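Matching sites in beta-N-acetylhexosaminidase from Streptomyces plicatus, a protein that probably removes terminal N-acetylhexosamine residues from the non-reducing ends of glycans and related beta-N-acetylhexosaminides (PDB 1HP4 (chain A, 2.20 Å), residues Lys190-Leu195 and Val248-Met253), and in its relative beta-hexosaminidase Amuc_2018 from Akkermansia muciniphila (PDB 6JEA (chain B, 2.27 Å), residues Arg123-Leu128 and Ile185-Met190). Both blocks share one frame: the second was fitted to the first on N, CA, C and O of the twelve residues, RMSD 0.38 Å. Numbering follows each deposited sequence.

Structure 1 (1HP4); sequences KLHLHL and VPEIDM.
The imidazoles of His192 and His194 both present an edge to Glu250, and its OE1 accepts from the two rings. His194 ND1 lies 2.7 Å from Glu250 OE1, which sits in the ring plane but is approached from above the carboxylate plane, the two planes being 75° apart. His192 NE2 makes a bent bond to Glu250 OE1, 2.7 Å, with Glu250 CB at that ring's edge; its ND1 is hydrogen-bonded to Glu444. Glu250 is extended, CG anti to the backbone N (chi1 -175°). His315 meets the His192 ring, Trp448 lies edge-to-face with His194, and Asp197 binds His194 NE2, a network consistent with a place beside the active site. Asp252 OD2 approaches His194 CE1 at 3.5 Å, while Gly318 N holds OD1. Strands 190-194 and 248-250 are parallel neighbours in the catalytic TIM barrel, joined by Val248 N to Leu191 O (2.8 Å) and Leu193 N to Val248 O (2.9 Å). Val248 shares the histidine face, its CB 4.0 Å from Leu191 O. Leu195 CD1 lies alongside Pro249 CB at 3.8 Å. Lys190 NZ bonds Ala158 O.

Structure 2 (6JEA); sequences RLHLHL and IPEIDM.
Glu187 meets the edges of two imidazoles, His125 and His127, with OE1 as their common partner. His127 ND1 donates to Glu187 OE1 at 2.8 Å, in the ring plane but from above the carboxylate plane, the two planes standing 77° apart. His125 NE2 makes a bent, weak bond to Glu187 OE1, 2.7 Å, with Glu187 CB at that ring's edge; its ND1 is hydrogen-bonded to His396 NE2. The glutamate chain is extended, CG anti to the backbone N (chi1 -176°). His253 meets the His125 ring, Trp400 lies edge-to-face with His127, and His127 NE2 binds Asp130, a charge-relay residue, which places the cluster at the active site. Asp189 OD2 comes within 3.1 Å of His127 CE1. Ile185 N bonds Leu124 O (2.8 Å) and Leu126 N bonds Ile185 O (2.9 Å). Ile185 shares the histidine face, its CB 4.0 Å from Leu124 O. Leu128 CD1 lies alongside Pro186 CB at 3.7 Å, the two pointing the same way. Arg123 makes a long, weak ion pair with Asp183.

What differs
The main-chain ladder is kept: Val248(A) N to Leu191(A) O and Leu193(A) N to Val248(A) O recur as Ile185(B) N to Leu124(B) O and Leu126(B) N to Ile185(B) O. The bond from His194(A) ND1 to Glu250(A) OE1 is likewise matched by His127(B) ND1 and Glu187(B) OE1, and both histidines of each structure keep their place. At the start of the first strand Lys190(A) is exchanged for Arg123(B). The two chains run to the same region, NZ of Lys190(A) and CZ of Arg123(B) being 1.2 Å apart, but a single ammonium gives way to a flat guanidinium whose NH1 and NH2 have no counterpart in the lysine, spreading charge and N-H groups over a wider end. In the packing, Val248(A) is matched by Ile185(B): CG1 of Val248(A) and CG2 of Ile185(B) are 0.3 Å apart, CG2 of Val248(A) and CG1 of Ile185(B) 0.2 Å apart. Only CD1 of Ile185(B) is extra, lengthening a buried apolar side chain, while CB stays 4.0 Å from Leu191(A) O in Val248(A) and from Leu124(B) O in Ile185(B). The side chain of Asp252(A) is turned against that of Asp189(B), chi1 -149° against -84°, with the CG atoms 1.0 Å apart after superposition; the place of OD1 of Asp252(A) is left, although OD2 stays beside CE1 of His194(A) and of His127(B).

Structure 1 (1HP4)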
loop_
_atom_site.group_PDB
_atom_site.type_symbol
_atom_site.label_atom_id
_atom_site.label_comp_id
_atom_site.label_asym_id
_atom_site.label_seq_id
_atom_site.Cartn_x
_atom_site.Cartn_y
_atom_site.Cartn_z
ATOM N N LYS A 190 -5.366 -0.600 0.623
ATOM C CA LYS A 190 -5.372 0.562 -0.249
ATOM C C LYS A 190 -4.038 0.722 -0.963
ATOM O O LYS A 190 -2.974 0.546 -0.367
ATOM C CB LYS A 190 -5.711 1.827 0.553
ATOM C CG LYS A 190 -7.168 1.848 1.025
ATOM C CD LYS A 190 -7.436 2.927 2.043
ATOM C CE LYS A 190 -8.912 2.952 2.439
ATOM N NZ LYS A 190 -9.355 1.699 3.105
ATOM N N LEU A 191 -4.101 1.029 -2.254
ATOM C CA LEU A 191 -2.897 1.241 -3.048
ATOM C C LEU A 191 -2.898 2.689 -3.527
ATOM O O LEU A 191 -3.700 3.074 -4.376
ATOM C CB LEU A 191 -2.857 0.308 -4.264
ATOM C CG LEU A 191 -1.598 0.495 -5.127
ATOM C CD1 LEU A 191 -0.391 -0.054 -4.375
ATOM C CD2 LEU A 191 -1.748 -0.214 -6.467
ATOM N N HIS A 192 -2.000 3.485 -2.965
ATOM C CA HIS A 192 -1.873 4.893 -3.318
ATOM C C HIS A 192 -0.870 4.989 -4.470
ATOM O O HIS A 192 0.283 4.591 -4.326
ATOM C CB HIS A 192 -1.378 5.664 -2.078
ATOM C CG HIS A 192 -1.043 7.104 -2.325
ATOM N ND1 HIS A 192 -0.342 7.863 -1.409
ATOM C CD2 HIS A 192 -1.280 7.915 -3.383
ATOM C CE1 HIS A 192 -0.158 9.077 -1.896
ATOM N NE2 HIS A 192 -0.717 9.136 -3.092
ATOM N N LEU A 193 -1.315 5.500 -5.616
ATOM C CA LEU A 193 -0.441 5.640 -6.777
ATOM C C LEU A 193 -0.102 7.103 -7.031
ATOM O O LEU A 193 -0.989 7.913 -7.306
ATOM C CB LEU A 193 -1.104 5.049 -8.029
ATOM C CG LEU A 193 -1.384 3.544 -8.052
ATOM C CD1 LEU A 193 -2.103 3.168 -9.347
ATOM C CD2 LEU A 193 -0.063 2.781 -7.934
ATOM N N HIS A 194 1.183 7.434 -6.931
ATOM C CA HIS A 194 1.661 8.799 -7.161
ATOM C C HIS A 194 1.869 8.894 -8.673
ATOM O O HIS A 194 2.965 8.629 -9.179
ATOM C CB HIS A 194 2.985 9.006 -6.423
ATOM C CG HIS A 194 3.413 10.438 -6.323
ATOM N ND1 HIS A 194 2.830 11.332 -5.450
ATOM C CD2 HIS A 194 4.382 11.125 -6.974
ATOM C CE1 HIS A 194 3.425 12.507 -5.565
ATOM N NE2 HIS A 194 4.369 12.408 -6.484
ATOM N N LEU A 195 0.799 9.276 -9.372
ATOM C CA LEU A 195 0.757 9.361 -10.833
ATOM C C LEU A 195 1.420 10.542 -11.532
ATOM O O LEU A 195 1.584 10.522 -12.755
ATOM C CB LEU A 195 -0.702 9.280 -11.298
ATOM C CG LEU A 195 -1.449 7.994 -10.935
ATOM C CD1 LEU A 195 -2.925 8.132 -11.307
ATOM C CD2 LEU A 195 -0.805 6.809 -11.659
ATOM N N VAL A 248 -6.047 4.496 -4.717
ATOM C CA VAL A 248 -6.153 5.909 -4.380
ATOM C C VAL A 248 -5.148 6.621 -5.285
ATOM O O VAL A 248 -3.942 6.611 -5.023
ATOM C CB VAL A 248 -5.785 6.154 -2.895
ATOM C CG1 VAL A 248 -5.840 7.640 -2.577
ATOM C CG2 VAL A 248 -6.743 5.386 -1.988
ATOM N N PRO A 249 -5.628 7.219 -6.386
ATOM C CA PRO A 249 -4.743 7.925 -7.318
ATOM C C PRO A 249 -4.382 9.315 -6.811
ATOM O O PRO A 249 -5.185 9.964 -6.131
ATOM C CB PRO A 249 -5.574 7.983 -8.592
ATOM C CG PRO A 249 -6.961 8.199 -8.040
ATOM C CD PRO A 249 -7.011 7.187 -6.900
ATOM N N GLU A 250 -3.177 9.770 -7.140
ATOM C CA GLU A 250 -2.738 11.094 -6.725
ATOM C C GLU A 250 -2.197 11.911 -7.886
ATOM O O GLU A 250 -1.369 11.436 -8.666
ATOM C CB GLU A 250 -1.635 11.021 -5.656
ATOM C CG GLU A 250 -1.231 12.414 -5.102
ATOM C CD GLU A 250 0.106 12.416 -4.370
ATOM O OE1 GLU A 250 0.558 11.336 -3.933
ATOM O OE2 GLU A 250 0.701 13.505 -4.218
ATOM N N ILE A 251 -2.702 13.134 -7.999
ATOM C CA ILE A 251 -2.232 14.091 -8.987
ATOM C C ILE A 251 -1.806 15.232 -8.067
ATOM O O ILE A 251 -2.638 15.991 -7.575
ATOM C CB ILE A 251 -3.347 14.578 -9.933
ATOM C CG1 ILE A 251 -3.789 13.439 -10.855
ATOM C CG2 ILE A 251 -2.838 15.753 -10.766
ATOM C CD1 ILE A 251 -2.685 12.908 -11.762
ATOM N N ASP A 252 -0.507 15.313 -7.810
ATOM C CA ASP A 252 0.052 16.321 -6.918
ATOM C C ASP A 252 -0.121 17.744 -7.445
ATOM O O ASP A 252 0.179 18.027 -8.608
ATOM C CB ASP A 252 1.541 16.034 -6.701
ATOM C CG ASP A 252 2.031 16.467 -5.331
ATOM O OD1 ASP A 252 1.412 17.368 -4.721
ATOM O OD2 ASP A 252 3.052 15.909 -4.874
ATOM N N MET A 253 -0.601 18.636 -6.581
ATOM C CA MET A 253 -0.803 20.042 -6.943
ATOM C C MET A 253 -0.856 20.895 -5.674
ATOM O O MET A 253 -1.218 20.397 -4.606
ATOM C CB MET A 253 -2.104 20.200 -7.735
ATOM C CG MET A 253 -3.338 19.661 -7.027
ATOM S SD MET A 253 -4.858 19.822 -8.009
ATOM C CE MET A 253 -4.707 18.383 -9.107
#

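Structure 2 (6JEA)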
loop_
_atom_site.group_PDB
_atom_site.type_symbol
_atom_site.label_atom_id
_atom_site.label_comp_id
_atom_site.label_asym_id
_atom_site.label_seq_id
_atom_site.Cartn_x
_atom_site.Cartn_y
_atom_site.Cartn_z
ATOM N N ARG B 123 -5.287 -0.936 0.682
ATOM C CA ARG B 123 -5.205 0.359 0.015
ATOM C C ARG B 123 -3.951 0.420 -0.846
ATOM O O ARG B 123 -2.844 0.168 -0.359
ATOM C CB ARG B 123 -5.212 1.505 1.033
ATOM C CG ARG B 123 -6.465 1.564 1.898
ATOM C CD ARG B 123 -7.687 1.974 1.089
ATOM N NE ARG B 123 -8.877 2.104 1.928
ATOM C CZ ARG B 123 -9.766 1.135 2.124
ATOM N NH1 ARG B 123 -9.607 -0.043 1.535
ATOM N NH2 ARG B 123 -10.816 1.342 2.907
ATOM N N LEU B 124 -4.129 0.753 -2.125
ATOM C CA LEU B 124 -3.024 0.940 -3.058
ATOM C C LEU B 124 -3.049 2.375 -3.560
ATOM O O LEU B 124 -4.012 2.791 -4.208
ATOM C CB LEU B 124 -3.108 -0.031 -4.236
ATOM C CG LEU B 124 -1.989 0.206 -5.254
ATOM C CD1 LEU B 124 -0.633 -0.061 -4.616
ATOM C CD2 LEU B 124 -2.174 -0.635 -6.506
ATOM N N HIS B 125 -1.979 3.111 -3.290
ATOM C CA HIS B 125 -1.885 4.540 -3.558
ATOM C C HIS B 125 -0.932 4.749 -4.730
ATOM O O HIS B 125 0.238 4.361 -4.661
ATOM C CB HIS B 125 -1.409 5.253 -2.289
ATOM C CG HIS B 125 -1.160 6.721 -2.443
ATOM N ND1 HIS B 125 -0.589 7.475 -1.439
ATOM C CD2 HIS B 125 -1.395 7.574 -3.468
ATOM C CE1 HIS B 125 -0.479 8.728 -1.841
ATOM N NE2 HIS B 125 -0.961 8.815 -3.068
ATOM N N LEU B 126 -1.430 5.354 -5.808
ATOM C CA LEU B 126 -0.642 5.573 -7.020
ATOM C C LEU B 126 -0.185 7.027 -7.065
ATOM O O LEU B 126 -0.998 7.930 -7.292
ATOM C CB LEU B 126 -1.453 5.232 -8.270
ATOM C CG LEU B 126 -2.201 3.899 -8.342
ATOM C CD1 LEU B 126 -2.937 3.782 -9.675
ATOM C CD2 LEU B 126 -1.260 2.729 -8.148
ATOM N N HIS B 127 1.115 7.255 -6.866
ATOM C CA HIS B 127 1.714 8.577 -7.048
ATOM C C HIS B 127 1.947 8.761 -8.542
ATOM O O HIS B 127 3.006 8.432 -9.077
ATOM C CB HIS B 127 3.008 8.695 -6.251
ATOM C CG HIS B 127 3.543 10.091 -6.163
ATOM N ND1 HIS B 127 2.994 11.048 -5.337
ATOM C CD2 HIS B 127 4.580 10.690 -6.795
ATOM C CE1 HIS B 127 3.668 12.176 -5.463
ATOM N NE2 HIS B 127 4.636 11.986 -6.343
ATOM N N LEU B 128 0.934 9.298 -9.226
ATOM C CA LEU B 128 0.903 9.254 -10.685
ATOM C C LEU B 128 1.700 10.375 -11.345
ATOM O O LEU B 128 2.134 10.222 -12.493
ATOM C CB LEU B 128 -0.545 9.309 -11.169
ATOM C CG LEU B 128 -1.407 8.096 -10.820
ATOM C CD1 LEU B 128 -2.886 8.404 -11.028
ATOM C CD2 LEU B 128 -0.973 6.904 -11.656
ATOM N N ILE B 185 -6.171 4.509 -4.856
ATOM C CA ILE B 185 -6.214 5.936 -4.545
ATOM C C ILE B 185 -5.230 6.670 -5.448
ATOM O O ILE B 185 -4.012 6.523 -5.277
ATOM C CB ILE B 185 -5.877 6.191 -3.068
ATOM C CG1 ILE B 185 -6.695 5.271 -2.159
ATOM C CG2 ILE B 185 -6.099 7.652 -2.716
ATOM C CD1 ILE B 185 -8.183 5.476 -2.272
ATOM N N PRO B 186 -5.695 7.464 -6.407
ATOM C CA PRO B 186 -4.768 8.232 -7.243
ATOM C C PRO B 186 -4.301 9.499 -6.544
ATOM O O PRO B 186 -5.015 10.088 -5.731
ATOM C CB PRO B 186 -5.612 8.569 -8.478
ATOM C CG PRO B 186 -7.002 8.669 -7.937
ATOM C CD PRO B 186 -7.096 7.635 -6.831
ATOM N N GLU B 187 -3.081 9.921 -6.877
ATOM C CA GLU B 187 -2.535 11.180 -6.386
ATOM C C GLU B 187 -2.141 12.057 -7.566
ATOM O O GLU B 187 -1.317 11.657 -8.397
ATOM C CB GLU B 187 -1.333 10.954 -5.468
ATOM C CG GLU B 187 -0.795 12.244 -4.857
ATOM C CD GLU B 187 0.408 12.021 -3.959
ATOM O OE1 GLU B 187 0.729 10.849 -3.666
ATOM O OE2 GLU B 187 1.040 13.020 -3.553
ATOM N N ILE B 188 -2.723 13.251 -7.629
ATOM C CA ILE B 188 -2.391 14.253 -8.636
ATOM C C ILE B 188 -1.866 15.466 -7.877
ATOM O O ILE B 188 -2.645 16.238 -7.303
ATOM C CB ILE B 188 -3.593 14.621 -9.513
ATOM C CG1 ILE B 188 -4.268 13.360 -10.061
ATOM C CG2 ILE B 188 -3.158 15.528 -10.650
ATOM C CD1 ILE B 188 -3.371 12.517 -10.930
ATOM N N ASP B 189 -0.548 15.634 -7.860
ATOM C CA ASP B 189 0.048 16.729 -7.110
ATOM C C ASP B 189 -0.277 18.067 -7.757
ATOM O O ASP B 189 -0.254 18.207 -8.984
ATOM C CB ASP B 189 1.562 16.550 -7.009
ATOM C CG ASP B 189 1.962 15.631 -5.875
ATOM O OD1 ASP B 189 1.083 15.298 -5.055
ATOM O OD2 ASP B 189 3.147 15.240 -5.802
ATOM N N MET B 190 -0.589 19.051 -6.917
ATOM C CA MET B 190 -0.893 20.401 -7.367
ATOM C C MET B 190 -0.821 21.324 -6.163
ATOM O O MET B 190 -1.075 20.881 -5.037
ATOM C CB MET B 190 -2.279 20.470 -8.023
ATOM C CG MET B 190 -3.427 20.148 -7.092
ATOM S SD MET B 190 -4.970 19.968 -7.998
ATOM C CE MET B 190 -4.633 18.480 -8.933
#